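Local coordinates for protein elastase inhibitor AFUEI (Aspergillus fumigatus Af293, PDB 3W0E) that inhibits elastases, acting non-competitively and with nanomolar affinity on the fungus's own enzyme and also inhibiting human leukocyte elastase, at residues A[6-11]-A[27-32]. Sequence-based numbering, arbitrary orientation.
Sequences EKEAQF and NALQSN
Glu8 reaches from the helix across to the loop at Leu29-Ser31 and receives three hydrogen bonds there with its carboxylate, two from backbone amides and one from a hydroxyl. Its CG lies beside the backbone N (chi1 -66°) and the chain beyond is extended, which carries the carboxylate out from the helix to the backbone of Gln30 and Ser31. OE2 takes the amide of Gln30 on its syn lone pair, 2.6 Å from Gln30 N to Glu8 OE2, and the bond is virtually straight at 179°. OE1 is shared by two donors of one residue. Ser31 N meets Glu8 OE1 at 2.9 Å on the syn side, tilted out of the carboxylate plane and more bent, at 143°. Ser31 OG gives the shorter bond, 2.7 Å to Glu8 OE1, from above that plane and on the same face as the amide. Ser31 turns OG to the side of its own backbone N, anti to its carbonyl carbon, and this brings hydroxyl and amide to the same oxygen. In this inhibitor of the I78 family, in clan CI-2, the contact ties the N-terminal helix 2-15 to the link between helix 23-28 and strand 34-37. Leu29 packs obliquely across the Glu8 side chain, its CD2 3.7 Å from Glu8 CD, and the same methyl also lies by Glu8 CB. Leu52 of the central strand 52-56 touches Glu8, Leu29 and Ser31, placing this polar junction against the sheet. The CB and CG methylenes of Gln30 lie against Glu8 OE2, Gln30 CG at 3.5 Å. Glu8 and Ser31 are both buried; the two amides and the hydroxyl would be expected to stabilise the carboxylate as an anion and, by gripping both oxygens, restrict its rotation.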
loop_
_atom_site.group_PDB
_atom_site.type_symbol
_atom_site.label_atom_id
_atom_site.label_comp_id
_atom_site.label_asym_id
_atom_site.label_seq_id
_atom_site.Cartn_x
_atom_site.Cartn_y
_atom_site.Cartn_z
ATOM N N GLU A 6 -8.073 4.311 -5.914
ATOM C CA GLU A 6 -7.233 5.308 -5.255
ATOM C C GLU A 6 -8.070 6.328 -4.497
ATOM O O GLU A 6 -7.665 6.810 -3.433
ATOM C CB GLU A 6 -6.334 6.012 -6.280
ATOM C CG GLU A 6 -4.994 6.466 -5.732
ATOM C CD GLU A 6 -4.148 5.315 -5.195
ATOM O OE1 GLU A 6 -3.961 5.240 -3.957
ATOM O OE2 GLU A 6 -3.657 4.493 -6.007
ATOM N N LYS A 7 -9.231 6.662 -5.059
ATOM C CA LYS A 7 -10.173 7.557 -4.407
ATOM C C LYS A 7 -10.651 6.952 -3.093
ATOM O O LYS A 7 -10.608 7.608 -2.048
ATOM C CB LYS A 7 -11.385 7.803 -5.306
ATOM C CG LYS A 7 -11.183 8.810 -6.425
ATOM C CD LYS A 7 -12.528 9.106 -7.079
ATOM C CE LYS A 7 -12.475 10.324 -7.991
ATOM N NZ LYS A 7 -13.839 10.681 -8.487
ATOM N N GLU A 8 -11.124 5.707 -3.161
ATOM C CA GLU A 8 -11.611 5.009 -1.975
ATOM C C GLU A 8 -10.495 4.722 -0.953
ATOM O O GLU A 8 -10.704 4.865 0.251
ATOM C CB GLU A 8 -12.377 3.736 -2.362
ATOM C CG GLU A 8 -13.683 4.020 -3.110
ATOM C CD GLU A 8 -14.513 2.775 -3.372
ATOM O OE1 GLU A 8 -13.933 1.665 -3.461
ATOM O OE2 GLU A 8 -15.757 2.905 -3.496
ATOM N N ALA A 9 -9.309 4.338 -1.412
ATOM C CA ALA A 9 -8.208 4.143 -0.475
ATOM C C ALA A 9 -7.919 5.448 0.265
ATOM O O ALA A 9 -7.492 5.440 1.417
ATOM C CB ALA A 9 -6.973 3.632 -1.179
ATOM N N GLN A 10 -8.181 6.569 -0.401
ATOM C CA GLN A 10 -7.977 7.887 0.196
ATOM C C GLN A 10 -9.067 8.188 1.213
ATOM O O GLN A 10 -8.781 8.662 2.317
ATOM C CB GLN A 10 -7.970 8.971 -0.887
ATOM C CG GLN A 10 -7.829 10.393 -0.355
ATOM C CD GLN A 10 -6.411 10.708 0.090
ATOM O OE1 GLN A 10 -5.547 9.822 0.131
ATOM N NE2 GLN A 10 -6.159 11.976 0.422
ATOM N N PHE A 11 -10.312 7.921 0.821
ATOM C CA PHE A 11 -11.469 8.077 1.694
ATOM C C PHE A 11 -11.275 7.264 2.963
ATOM O O PHE A 11 -11.587 7.719 4.064
ATOM C CB PHE A 11 -12.730 7.601 0.968
ATOM C CG PHE A 11 -13.941 7.484 1.855
ATOM C CD1 PHE A 11 -14.314 6.261 2.384
ATOM C CD2 PHE A 11 -14.711 8.597 2.154
ATOM C CE1 PHE A 11 -15.427 6.148 3.197
ATOM C CE2 PHE A 11 -15.824 8.487 2.975
ATOM C CZ PHE A 11 -16.180 7.262 3.495
ATOM N N ASN A 27 -19.843 -2.871 1.875
ATOM C CA ASN A 27 -20.824 -2.874 0.801
ATOM C C ASN A 27 -20.899 -1.524 0.110
ATOM O O ASN A 27 -21.361 -1.427 -1.029
ATOM C CB ASN A 27 -22.199 -3.301 1.318
ATOM C CG ASN A 27 -22.245 -4.767 1.708
ATOM O OD1 ASN A 27 -21.324 -5.536 1.408
ATOM N ND2 ASN A 27 -23.332 -5.169 2.365
ATOM N N ALA A 28 -20.434 -0.485 0.795
ATOM C CA ALA A 28 -20.436 0.872 0.235
ATOM C C ALA A 28 -19.276 1.118 -0.736
ATOM O O ALA A 28 -19.356 1.999 -1.595
ATOM C CB ALA A 28 -20.432 1.915 1.349
ATOM N N LEU A 29 -18.201 0.342 -0.604
ATOM C CA LEU A 29 -17.051 0.487 -1.499
ATOM C C LEU A 29 -17.339 -0.088 -2.887
ATOM O O LEU A 29 -17.875 -1.194 -3.019
ATOM C CB LEU A 29 -15.812 -0.173 -0.893
ATOM C CG LEU A 29 -15.356 0.458 0.421
ATOM C CD1 LEU A 29 -14.361 -0.458 1.139
ATOM C CD2 LEU A 29 -14.742 1.835 0.172
ATOM N N GLN A 30 -16.983 0.669 -3.920
ATOM C CA GLN A 30 -17.263 0.276 -5.300
ATOM C C GLN A 30 -16.053 -0.370 -5.993
ATOM O O GLN A 30 -16.168 -0.909 -7.093
ATOM C CB GLN A 30 -17.754 1.491 -6.095
ATOM C CG GLN A 30 -18.751 2.360 -5.316
ATOM C CD GLN A 30 -18.781 3.810 -5.794
ATOM O OE1 GLN A 30 -18.595 4.093 -6.981
ATOM N NE2 GLN A 30 -19.010 4.737 -4.864
ATOM N N SER A 31 -14.893 -0.360 -5.353
ATOM C CA SER A 31 -13.708 -0.983 -5.930
ATOM C C SER A 31 -13.907 -2.463 -6.163
ATOM O O SER A 31 -14.616 -3.101 -5.439
ATOM C CB SER A 31 -12.479 -0.775 -5.052
ATOM O OG SER A 31 -12.034 0.554 -5.058
ATOM N N ASN A 32 -13.247 -3.000 -7.172
ATOM C CA ASN A 32 -13.287 -4.426 -7.439
ATOM C C ASN A 32 -11.984 -4.883 -8.101
ATOM O O ASN A 32 -11.680 -4.455 -9.182
ATOM C CB ASN A 32 -14.490 -4.734 -8.341
ATOM C CG ASN A 32 -14.708 -6.211 -8.552
ATOM O OD1 ASN A 32 -15.435 -6.617 -9.442
ATOM N ND2 ASN A 32 -14.064 -7.010 -7.759
#